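Local atomic coordinates of UDP-galactopyranose mutase (Deinococcus radiodurans, PDB entry 3HDQ), a protein that probably catalyses the interconversion of UDP-galactopyranose and UDP-galactofuranose with the help of a bound flavin, FAD. Residues 155-158 with 159-163; 123-126 with 127-130; 71-74 with 75-79; 370-373 with 374-377. One frame throughout, in Å; residues are numbered along the deposited sequence.

Contact 1. Residues 155-158 with 159-163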
loop_
_atom_site.group_PDB
_atom_site.type_symbol
_atom_site.label_atom_id
_atom_site.label_comp_id
_atom_site.label_asym_id
_atom_site.label_seq_id
_atom_site.Cartn_x
_atom_site.Cartn_y
_atom_site.Cartn_z
ATOM N N GLN A 155 31.529 -0.168 -39.470
ATOM C CA GLN A 155 31.533 -0.428 -38.057
ATOM C C GLN A 155 30.310 0.169 -37.461
ATOM O O GLN A 155 30.138 1.344 -37.511
ATOM C CB GLN A 155 32.724 0.270 -37.429
ATOM C CG GLN A 155 33.834 -0.656 -37.050
ATOM C CD GLN A 155 33.792 -1.036 -35.606
ATOM O OE1 GLN A 155 34.424 -0.402 -34.778
ATOM N NE2 GLN A 155 33.057 -2.087 -35.293
ATOM N N VAL A 156 29.474 -0.649 -36.865
ATOM C CA VAL A 156 28.296 -0.149 -36.174
ATOM C C VAL A 156 28.651 0.342 -34.778
ATOM O O VAL A 156 29.211 -0.402 -33.977
ATOM C CB VAL A 156 27.227 -1.252 -36.070
ATOM C CG1 VAL A 156 25.977 -0.725 -35.384
ATOM C CG2 VAL A 156 26.899 -1.805 -37.462
ATOM N N ARG A 157 28.327 1.598 -34.492
ATOM C CA ARG A 157 28.615 2.183 -33.187
ATOM C C ARG A 157 27.396 2.914 -32.658
ATOM O O ARG A 157 27.151 2.965 -31.459
ATOM C CB ARG A 157 29.731 3.222 -33.292
ATOM C CG ARG A 157 30.593 3.138 -34.528
ATOM C CD ARG A 157 31.440 4.404 -34.656
ATOM N NE ARG A 157 32.847 4.115 -34.936
ATOM C CZ ARG A 157 33.519 3.078 -34.441
ATOM N NH1 ARG A 157 32.930 2.221 -33.614
ATOM N NH2 ARG A 157 34.795 2.903 -34.762
ATOM N N THR A 158 26.659 3.502 -33.587
ATOM C CA THR A 158 25.586 4.435 -33.309
ATOM C C THR A 158 24.218 3.746 -33.333
ATOM O O THR A 158 24.068 2.685 -33.941
ATOM C CB THR A 158 25.641 5.556 -34.362
ATOM O OG1 THR A 158 26.582 6.550 -33.937
ATOM C CG2 THR A 158 24.327 6.214 -34.535
ATOM N N SER A 159 23.233 4.336 -32.654
ATOM C CA SER A 159 21.864 3.837 -32.738
ATOM C C SER A 159 21.296 4.026 -34.145
ATOM O O SER A 159 20.434 3.266 -34.572
ATOM C CB SER A 159 20.960 4.490 -31.686
ATOM O OG SER A 159 20.940 3.724 -30.495
ATOM N N GLU A 160 21.779 5.045 -34.854
ATOM C CA GLU A 160 21.511 5.187 -36.284
ATOM C C GLU A 160 22.094 4.020 -37.080
ATOM O O GLU A 160 21.396 3.405 -37.885
ATOM C CB GLU A 160 22.070 6.502 -36.823
ATOM C CG GLU A 160 21.941 6.672 -38.343
ATOM C CD GLU A 160 22.398 8.044 -38.795
ATOM O OE1 GLU A 160 21.689 8.712 -39.580
ATOM O OE2 GLU A 160 23.471 8.468 -38.332
ATOM N N ASP A 161 23.368 3.715 -36.846
ATOM C CA ASP A 161 24.034 2.621 -37.547
ATOM C C ASP A 161 23.279 1.304 -37.437
ATOM O O ASP A 161 23.116 0.614 -38.442
ATOM C CB ASP A 161 25.460 2.391 -37.019
ATOM C CG ASP A 161 26.376 3.580 -37.233
ATOM O OD1 ASP A 161 26.055 4.467 -38.058
ATOM O OD2 ASP A 161 27.430 3.622 -36.560
ATOM N N VAL A 162 22.853 0.933 -36.226
ATOM C CA VAL A 162 22.269 -0.396 -36.029
ATOM C C VAL A 162 20.999 -0.594 -36.841
ATOM O O VAL A 162 20.721 -1.692 -37.308
ATOM C CB VAL A 162 21.951 -0.741 -34.548
ATOM C CG1 VAL A 162 22.897 -1.804 -34.038
ATOM C CG2 VAL A 162 21.971 0.492 -33.679
ATOM N N VAL A 163 20.238 0.475 -37.008
ATOM C CA VAL A 163 18.966 0.395 -37.706
ATOM C C VAL A 163 19.132 0.549 -39.215
ATOM O O VAL A 163 18.708 -0.305 -39.987
ATOM C CB VAL A 163 17.986 1.458 -37.170
ATOM C CG1 VAL A 163 16.698 1.485 -38.003
ATOM C CG2 VAL A 163 17.701 1.191 -35.694
#
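Asp161, on helix 159-184, turns its carboxylate back onto the loop that leads into the helix, and its OD2 takes two consecutive backbone amides, those of Arg157 and Thr158. Arg157 N donates to Asp161 OD2 at 3.0 Å on the anti lone pair, facing away from OD1. Thr158 N reaches the same OD2 at 3.1 Å, but from above the carboxylate plane. What aims the carboxylate is chi1 of -63°, which sets CG beside Asp161's own backbone N. Next to it, Val162 N donates to Thr158 O at 3.1 Å, a bond spanning four residues. The tight part is completed by Val156: its CG1 meets Val162 CG1 at 3.5 Å, the two side chains crossing near a right angle, and also rests on Asp161 CB.

The loose side faces solvent. Gln155 and Arg157 project outward there, where Arg157 NH1 and NH2 make weak bonds to Gln155 OE1. Other polar ends are tied elsewhere: Thr158 OG1 to Ser189 O, Ser159 OG to Asp192 O, and Glu160 OE1 to Arg169.

Arg157 NE stays 5.7 Å from Asp161 OD2, so the carboxylate is held by neutral amides and not by a salt bridge to this arginine. With two N-H groups on one oxygen close to the start of a helix, Asp161 is probably kept ionised.

Contact 2. Residues 123-126 with 127-130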
loop_
_atom_site.group_PDB
_atom_site.type_symbol
_atom_site.label_atom_id
_atom_site.label_comp_id
_atom_site.label_asym_id
_atom_site.label_seq_id
_atom_site.Cartn_x
_atom_site.Cartn_y
_atom_site.Cartn_z
ATOM N N PRO A 123 8.296 -4.568 -32.694
ATOM C CA PRO A 123 9.367 -4.571 -33.699
ATOM C C PRO A 123 8.861 -4.645 -35.142
ATOM O O PRO A 123 7.838 -5.270 -35.403
ATOM C CB PRO A 123 10.145 -5.856 -33.382
ATOM C CG PRO A 123 9.843 -6.171 -32.004
ATOM C CD PRO A 123 8.455 -5.669 -31.728
ATOM N N ILE A 124 9.574 -4.003 -36.064
ATOM C CA ILE A 124 9.271 -4.122 -37.488
ATOM C C ILE A 124 9.324 -5.592 -37.893
ATOM O O ILE A 124 10.297 -6.287 -37.586
ATOM C CB ILE A 124 10.280 -3.322 -38.348
ATOM C CG1 ILE A 124 10.177 -1.822 -38.035
ATOM C CG2 ILE A 124 10.074 -3.618 -39.842
ATOM C CD1 ILE A 124 11.133 -0.944 -38.819
ATOM N N ASN A 125 8.275 -6.068 -38.561
ATOM C CA ASN A 125 8.266 -7.435 -39.084
ATOM C C ASN A 125 7.671 -7.543 -40.491
ATOM O O ASN A 125 7.363 -6.529 -41.122
ATOM C CB ASN A 125 7.563 -8.397 -38.119
ATOM C CG ASN A 125 6.048 -8.222 -38.100
ATOM O OD1 ASN A 125 5.474 -7.520 -38.936
ATOM N ND2 ASN A 125 5.395 -8.875 -37.139
ATOM N N LEU A 126 7.506 -8.780 -40.963
ATOM C CA LEU A 126 6.912 -9.062 -42.267
ATOM C C LEU A 126 5.599 -8.293 -42.481
ATOM O O LEU A 126 5.435 -7.602 -43.495
ATOM C CB LEU A 126 6.715 -10.582 -42.434
ATOM C CG LEU A 126 6.658 -11.233 -43.827
ATOM C CD1 LEU A 126 5.379 -12.029 -44.066
ATOM C CD2 LEU A 126 6.922 -10.240 -44.959
ATOM N N ASP A 127 4.678 -8.399 -41.525
ATOM C CA ASP A 127 3.371 -7.748 -41.645
ATOM C C ASP A 127 3.525 -6.235 -41.635
ATOM O O ASP A 127 2.799 -5.528 -42.339
ATOM C CB ASP A 127 2.419 -8.181 -40.511
ATOM C CG ASP A 127 2.126 -9.676 -40.525
ATOM O OD1 ASP A 127 1.838 -10.221 -41.606
ATOM O OD2 ASP A 127 2.171 -10.309 -39.450
ATOM N N THR A 128 4.462 -5.737 -40.830
ATOM C CA THR A 128 4.722 -4.296 -40.785
ATOM C C THR A 128 5.094 -3.753 -42.169
ATOM O O THR A 128 4.565 -2.733 -42.618
ATOM C CB THR A 128 5.868 -3.935 -39.817
ATOM O OG1 THR A 128 5.587 -4.463 -38.513
ATOM C CG2 THR A 128 6.012 -2.433 -39.729
ATOM N N VAL A 129 6.022 -4.431 -42.830
ATOM C CA VAL A 129 6.461 -4.023 -44.160
ATOM C C VAL A 129 5.331 -4.166 -45.200
ATOM O O VAL A 129 5.025 -3.221 -45.928
ATOM C CB VAL A 129 7.704 -4.819 -44.596
ATOM C CG1 VAL A 129 8.103 -4.466 -46.027
ATOM C CG2 VAL A 129 8.854 -4.562 -43.620
ATOM N N ASN A 130 4.711 -5.340 -45.264
ATOM C CA ASN A 130 3.608 -5.533 -46.184
ATOM C C ASN A 130 2.522 -4.473 -46.000
ATOM O O ASN A 130 2.073 -3.869 -46.960
ATOM C CB ASN A 130 3.044 -6.954 -46.064
ATOM C CG ASN A 130 3.941 -7.996 -46.739
ATOM O OD1 ASN A 130 4.759 -7.660 -47.600
ATOM N ND2 ASN A 130 3.790 -9.259 -46.350
HETATM O O HOH W 1 2.624 -9.735 -37.019
#
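Asn125 and Thr128 form a capping box at the start of helix 126-133, each side chain bonding to the other's backbone amide. Asn125 is the N-cap. Its CG sits between its own backbone N and carbonyl carbon (chi1 73°), which swings OD1 over the first turn, where Thr128 N donates to Asn125 OD1 at 2.8 Å, nearly in line with the amide carbonyl. In return, Asn125 N donates to Thr128 OG1 at 3.1 Å. The hydroxyl can take this bond because chi1 of -55° lays OG1 alongside Thr128's own N, while its hydrogen goes to Pro121 O. The two side chains cross almost perpendicularly.

The other end of the Asn125 amide is held too, ND2 donating to a water that in turn donates to Asp127 OD2. Further out, Asn125 ND2 also bonds to Asp206 O, Asp127 OD1 makes a salt bridge with Arg205, and Asn130 OD1 accepts from Leu137 N. Behind the cap the regular helix takes over: Val129 N bonds to Asn125 O at 3.0 Å, and Asn130 N to Leu126 O at 3.0 Å. One turn apart, Leu126 and Asn130 cross at a slant, the CD2 branch of Leu126 lying 3.6 Å from Asn130 ND2.

On the apolar flank, Ile124 and Thr128 rest against Phe175, which places the cap just behind a substrate-binding residue. There the CG2 branches do the touching: Ile124 CG2 meets Val129 CG2 at 4.1 Å.

Contact 3. Residues 71-74 with 75-79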
loop_
_atom_site.group_PDB
_atom_site.type_symbol
_atom_site.label_atom_id
_atom_site.label_comp_id
_atom_site.label_asym_id
_atom_site.label_seq_id
_atom_site.Cartn_x
_atom_site.Cartn_y
_atom_site.Cartn_z
ATOM N N CYS A 71 -0.225 0.311 -7.816
ATOM C CA CYS A 71 -1.260 0.630 -6.848
ATOM C C CYS A 71 -2.608 0.812 -7.535
ATOM O O CYS A 71 -2.695 0.976 -8.758
ATOM C CB CYS A 71 -0.894 1.913 -6.107
ATOM S SG CYS A 71 -0.867 3.338 -7.196
ATOM N N TYR A 72 -3.664 0.777 -6.741
ATOM C CA TYR A 72 -5.005 0.990 -7.257
ATOM C C TYR A 72 -5.318 2.488 -7.249
ATOM O O TYR A 72 -5.078 3.171 -6.247
ATOM C CB TYR A 72 -6.012 0.214 -6.407
ATOM C CG TYR A 72 -6.014 -1.283 -6.656
ATOM C CD1 TYR A 72 -6.929 -1.856 -7.537
ATOM C CD2 TYR A 72 -5.112 -2.122 -6.012
ATOM C CE1 TYR A 72 -6.946 -3.220 -7.768
ATOM C CE2 TYR A 72 -5.124 -3.497 -6.244
ATOM C CZ TYR A 72 -6.044 -4.035 -7.123
ATOM O OH TYR A 72 -6.079 -5.391 -7.368
ATOM N N ASP A 73 -5.840 3.001 -8.364
ATOM C CA ASP A 73 -6.119 4.437 -8.479
ATOM C C ASP A 73 -7.485 4.824 -7.901
ATOM O O ASP A 73 -8.174 3.988 -7.327
ATOM C CB ASP A 73 -5.988 4.914 -9.932
ATOM C CG ASP A 73 -7.033 4.303 -10.864
ATOM O OD1 ASP A 73 -8.071 3.756 -10.417
ATOM O OD2 ASP A 73 -6.803 4.389 -12.079
ATOM N N ASP A 74 -7.871 6.086 -8.057
ATOM C CA ASP A 74 -9.127 6.572 -7.476
ATOM C C ASP A 74 -10.337 5.758 -7.941
ATOM O O ASP A 74 -11.319 5.611 -7.202
ATOM C CB ASP A 74 -9.342 8.052 -7.796
ATOM C CG ASP A 74 -8.440 8.962 -6.972
ATOM O OD1 ASP A 74 -7.671 8.447 -6.128
ATOM O OD2 ASP A 74 -8.502 10.194 -7.164
ATOM N N ALA A 75 -10.258 5.223 -9.158
ATOM C CA ALA A 75 -11.379 4.483 -9.741
ATOM C C ALA A 75 -11.348 2.995 -9.404
ATOM O O ALA A 75 -12.262 2.257 -9.772
ATOM C CB ALA A 75 -11.416 4.679 -11.249
ATOM N N GLY A 76 -10.290 2.553 -8.730
ATOM C CA GLY A 76 -10.131 1.145 -8.412
ATOM C C GLY A 76 -9.457 0.328 -9.509
ATOM O O GLY A 76 -9.617 -0.891 -9.565
ATOM N N VAL A 77 -8.714 0.991 -10.393
ATOM C CA VAL A 77 -7.960 0.280 -11.424
ATOM C C VAL A 77 -6.494 0.116 -11.000
ATOM O O VAL A 77 -5.855 1.071 -10.584
ATOM C CB VAL A 77 -8.034 1.002 -12.794
ATOM C CG1 VAL A 77 -7.222 0.241 -13.851
ATOM C CG2 VAL A 77 -9.482 1.153 -13.243
ATOM N N LEU A 78 -5.979 -1.104 -11.088
ATOM C CA LEU A 78 -4.573 -1.374 -10.809
ATOM C C LEU A 78 -3.680 -0.731 -11.869
ATOM O O LEU A 78 -3.787 -1.065 -13.040
ATOM C CB LEU A 78 -4.335 -2.883 -10.774
ATOM C CG LEU A 78 -2.933 -3.381 -10.411
ATOM C CD1 LEU A 78 -2.524 -2.925 -9.001
ATOM C CD2 LEU A 78 -2.881 -4.893 -10.526
ATOM N N ILE A 79 -2.813 0.199 -11.465
ATOM C CA ILE A 79 -1.946 0.922 -12.406
ATOM C C ILE A 79 -0.478 0.906 -11.995
ATOM O O ILE A 79 -0.127 0.514 -10.874
ATOM C CB ILE A 79 -2.321 2.402 -12.495
ATOM C CG1 ILE A 79 -2.042 3.067 -11.137
ATOM C CG2 ILE A 79 -3.761 2.559 -12.946
ATOM C CD1 ILE A 79 -2.109 4.555 -11.129
#
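Asp73 OD1 is gripped by backbone amides from across the turn. Val77 N donates to it at 2.8 Å from above the carboxylate plane, and Ala75 N adds a weak bond at 2.9 Å. The carboxylate gets there because CG lies between the backbone N and the carbonyl carbon (chi1 65°); its OD2 goes to Ser321 OG.

Gly76 N closes the type I turn onto Asp73 O at 2.9 Å, and Asp73 N bonds to Val77 O. Together with the left-handed backbone of Gly76, this makes a beta hairpin with a type I turn and a G1 bulge. Next to the turn, Tyr72 and Leu78 are a non-hydrogen-bonded antiparallel pair, with Leu78 CD1 over one face of the tyrosine ring, 4.1 Å from its centroid. Cys71 and Ile79 follow as the hydrogen-bonded pair, Ile79 N meeting Cys71 O at 2.8 Å.

At the subunit interface Tyr72 stacks with Tyr72 of the second subunit, and Asp74 OD1 makes a salt bridge with Arg224 of that subunit. Within its own chain the hairpin packs through Asp73, Ala75, Val77 and Ile79 on strands 274-284 and 320-336, and through Leu78 and Ile79 on helix 309-313.

Contact 4. Residues 370-373 with 374-377. With FAD (flavin-adenine dinucleotide), chain L.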
loop_
_atom_site.group_PDB
_atom_site.type_symbol
_atom_site.label_atom_id
_atom_site.label_comp_id
_atom_site.label_asym_id
_atom_site.label_seq_id
_atom_site.Cartn_x
_atom_site.Cartn_y
_atom_site.Cartn_z
ATOM N N TYR A 370 21.428 0.348 -18.651
ATOM C CA TYR A 370 20.058 0.365 -19.186
ATOM C C TYR A 370 19.432 -1.031 -19.029
ATOM O O TYR A 370 19.231 -1.746 -20.012
ATOM C CB TYR A 370 20.073 0.824 -20.663
ATOM C CG TYR A 370 18.738 1.235 -21.295
ATOM C CD1 TYR A 370 17.519 0.886 -20.719
ATOM C CD2 TYR A 370 18.708 1.936 -22.497
ATOM C CE1 TYR A 370 16.305 1.246 -21.311
ATOM C CE2 TYR A 370 17.498 2.299 -23.100
ATOM C CZ TYR A 370 16.301 1.951 -22.502
ATOM O OH TYR A 370 15.100 2.307 -23.082
ATOM N N TYR A 371 19.121 -1.402 -17.785
ATOM C CA TYR A 371 18.694 -2.764 -17.449
ATOM C C TYR A 371 17.179 -2.922 -17.317
ATOM O O TYR A 371 16.493 -2.039 -16.788
ATOM C CB TYR A 371 19.334 -3.217 -16.131
ATOM C CG TYR A 371 20.700 -3.859 -16.260
ATOM C CD1 TYR A 371 21.239 -4.135 -17.502
ATOM C CD2 TYR A 371 21.437 -4.219 -15.131
ATOM C CE1 TYR A 371 22.477 -4.729 -17.625
ATOM C CE2 TYR A 371 22.680 -4.823 -15.246
ATOM C CZ TYR A 371 23.191 -5.076 -16.504
ATOM O OH TYR A 371 24.426 -5.674 -16.663
ATOM N N ASN A 372 16.666 -4.056 -17.782
ATOM C CA ASN A 372 15.271 -4.417 -17.523
ATOM C C ASN A 372 15.161 -5.009 -16.118
ATOM O O ASN A 372 16.176 -5.260 -15.464
ATOM C CB ASN A 372 14.746 -5.416 -18.568
ATOM C CG ASN A 372 14.869 -4.896 -19.990
ATOM O OD1 ASN A 372 14.568 -3.733 -20.267
ATOM N ND2 ASN A 372 15.317 -5.757 -20.902
ATOM N N MET A 373 13.940 -5.261 -15.658
ATOM C CA MET A 373 13.751 -5.782 -14.312
ATOM C C MET A 373 14.526 -7.082 -14.080
ATOM O O MET A 373 15.252 -7.216 -13.089
ATOM C CB MET A 373 12.261 -5.964 -13.989
ATOM C CG MET A 373 11.480 -4.667 -13.898
ATOM S SD MET A 373 9.715 -4.923 -13.554
ATOM C CE MET A 373 9.112 -5.417 -15.177
ATOM N N ASP A 374 14.367 -8.044 -14.982
ATOM C CA ASP A 374 15.007 -9.337 -14.782
ATOM C C ASP A 374 16.528 -9.209 -14.657
ATOM O O ASP A 374 17.135 -9.888 -13.835
ATOM C CB ASP A 374 14.624 -10.330 -15.882
ATOM C CG ASP A 374 15.255 -9.998 -17.219
ATOM O OD1 ASP A 374 15.811 -10.908 -17.860
ATOM O OD2 ASP A 374 15.189 -8.825 -17.632
ATOM N N GLN A 375 17.130 -8.337 -15.469
ATOM C CA GLN A 375 18.582 -8.119 -15.440
ATOM C C GLN A 375 19.023 -7.508 -14.126
ATOM O O GLN A 375 20.085 -7.846 -13.607
ATOM C CB GLN A 375 19.025 -7.200 -16.585
ATOM C CG GLN A 375 18.796 -7.776 -17.972
ATOM C CD GLN A 375 19.080 -6.764 -19.064
ATOM O OE1 GLN A 375 18.371 -5.763 -19.209
ATOM N NE2 GLN A 375 20.122 -7.020 -19.842
ATOM N N VAL A 376 18.219 -6.598 -13.582
ATOM C CA VAL A 376 18.535 -6.072 -12.258
ATOM C C VAL A 376 18.447 -7.175 -11.200
ATOM O O VAL A 376 19.337 -7.287 -10.361
ATOM C CB VAL A 376 17.700 -4.840 -11.865
ATOM C CG1 VAL A 376 17.931 -4.484 -10.394
ATOM C CG2 VAL A 376 18.078 -3.656 -12.758
ATOM N N VAL A 377 17.404 -8.002 -11.248
ATOM C CA VAL A 377 17.326 -9.127 -10.322
ATOM C C VAL A 377 18.590 -10.003 -10.430
ATOM O O VAL A 377 19.210 -10.349 -9.424
ATOM C CB VAL A 377 16.050 -9.978 -10.517
ATOM C CG1 VAL A 377 16.115 -11.222 -9.659
ATOM C CG2 VAL A 377 14.793 -9.174 -10.167
HETATM P PA FAD L . 14.806 1.769 -8.992
HETATM O O1A FAD L . 13.506 1.260 -9.214
HETATM O O2A FAD L . 14.937 3.009 -9.640
HETATM O O5B FAD L . 14.950 1.943 -7.462
HETATM C C5B FAD L . 15.962 2.639 -6.839
HETATM C C4B FAD L . 15.374 3.272 -5.621
HETATM O O4B FAD L . 16.345 3.979 -4.938
HETATM C C3B FAD L . 14.336 4.285 -6.038
HETATM O O3B FAD L . 13.058 3.958 -5.605
HETATM C C2B FAD L . 14.785 5.558 -5.402
HETATM O O2B FAD L . 13.703 6.205 -4.853
HETATM C C1B FAD L . 15.767 5.092 -4.368
HETATM N N9A FAD L . 16.717 6.143 -4.019
HETATM C C8A FAD L . 17.524 6.844 -4.822
HETATM N N7A FAD L . 18.216 7.704 -4.119
HETATM C C5A FAD L . 17.868 7.578 -2.848
HETATM C C6A FAD L . 18.254 8.209 -1.687
HETATM N N6A FAD L . 19.253 9.023 -1.681
HETATM N N1A FAD L . 17.708 7.860 -0.505
HETATM C C2A FAD L . 16.764 6.897 -0.458
HETATM N N3A FAD L . 16.386 6.279 -1.596
HETATM C C4A FAD L . 16.912 6.612 -2.773
HETATM N N1 FAD L . 11.699 -3.178 -17.106
HETATM C C2 FAD L . 11.224 -4.324 -17.607
HETATM O O2 FAD L . 11.774 -5.365 -17.410
HETATM N N3 FAD L . 10.102 -4.279 -18.333
HETATM C C4 FAD L . 9.467 -3.103 -18.549
HETATM O O4 FAD L . 8.472 -3.049 -19.191
HETATM C C4X FAD L . 9.973 -1.962 -18.047
HETATM N N5 FAD L . 9.340 -0.795 -18.284
HETATM C C5X FAD L . 9.845 0.347 -17.777
HETATM C C6 FAD L . 9.185 1.529 -18.013
HETATM C C7 FAD L . 9.685 2.694 -17.503
HETATM C C7M FAD L . 8.994 3.970 -17.753
HETATM C C8 FAD L . 10.824 2.681 -16.751
HETATM C C8M FAD L . 11.329 3.973 -16.229
HETATM C C9 FAD L . 11.480 1.491 -16.509
HETATM C C9A FAD L . 11.000 0.314 -17.025
HETATM N N10 FAD L . 11.628 -0.874 -16.790
HETATM C C10 FAD L . 11.104 -2.001 -17.315
HETATM C "C1'" FAD L . 12.935 -0.942 -16.087
HETATM C "C2'" FAD L . 12.806 -1.089 -14.589
HETATM O "O2'" FAD L . 12.160 0.050 -14.145
HETATM C "C3'" FAD L . 14.151 -1.180 -13.875
HETATM O "O3'" FAD L . 14.887 -2.280 -14.180
HETATM C "C4'" FAD L . 13.954 -1.456 -12.429
HETATM O "O4'" FAD L . 12.719 -0.885 -12.125
HETATM C "C5'" FAD L . 15.105 -0.851 -11.682
HETATM O "O5'" FAD L . 15.324 -1.361 -10.419
HETATM P P FAD L . 16.311 -0.621 -9.479
HETATM O O1P FAD L . 16.202 -1.155 -8.180
HETATM O O2P FAD L . 17.612 -0.860 -9.978
HETATM O O3P FAD L . 15.988 0.904 -9.535
HETATM O O HOH W 2 18.469 -4.459 -21.359
HETATM O O HOH W 3 15.798 -8.767 -20.503
#
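Gln375 folds back over the segment leading into helix 373-388, and its OE1 accepts from Asn372 N at 2.8 Å in an almost straight bond (176°). The third residue of the helix thus reaches back to the amide of the N-cap; Asn372 itself makes no capping bond with its side chain, whose OD1 goes instead to Arg198. Val376 N and Val377 N bond to Asn372 O and Met373 O in the usual helical way. Two waters add bridges, one from Tyr370 O to Gln375 OE1, the other between Asn372 ND2 and Asp374 OD2.

Among the non-polar contacts, Gln375 CB sits over one face of the Tyr371 ring in a CH-pi contact, 4.0 Å from the centroid, with the two side chains crossing at about a right angle. Val376 CG2 touches Tyr371 CB at 3.6 Å.

In these two segments the hydrogen bonds to the cofactor come from the backbone. Met373 N donates to FAD O2 at 2.8 Å and weakly to FAD N1, while FAD O3' donates to Tyr371 O at 3.1 Å. Met373, bent at chi3 (-78°), brings its CE to 3.4 Å from FAD C2. Tyr370 OH bonds to the UDP-galactose.

A helix starting at the flavin's N1-C2=O2 edge is a known feature of Rossmann-type flavoproteins, where its positive end probably helps to stabilise negative charge on the reduced ring.

How the contacts relate
Along the chain the order is contact 3, contact 2, contact 1 and contact 4. The centre of contact 4 lies about 7 Å from the chain's centre; this contact opens helix 373-388 at the flavin and also meets the substrate. Contacts 1 and 2 belong to the helical region around the UDP moiety: their centres are about 20 Å apart, and helix 159-184, which starts near contact 1, carries the Phe175 that packs on contact 2. Contact 3 lies on the far side of the chain's centre from contact 1, about 41 Å away between centres. Three contacts are helix starts near the ligands; the hairpin instead lies at the subunit interface.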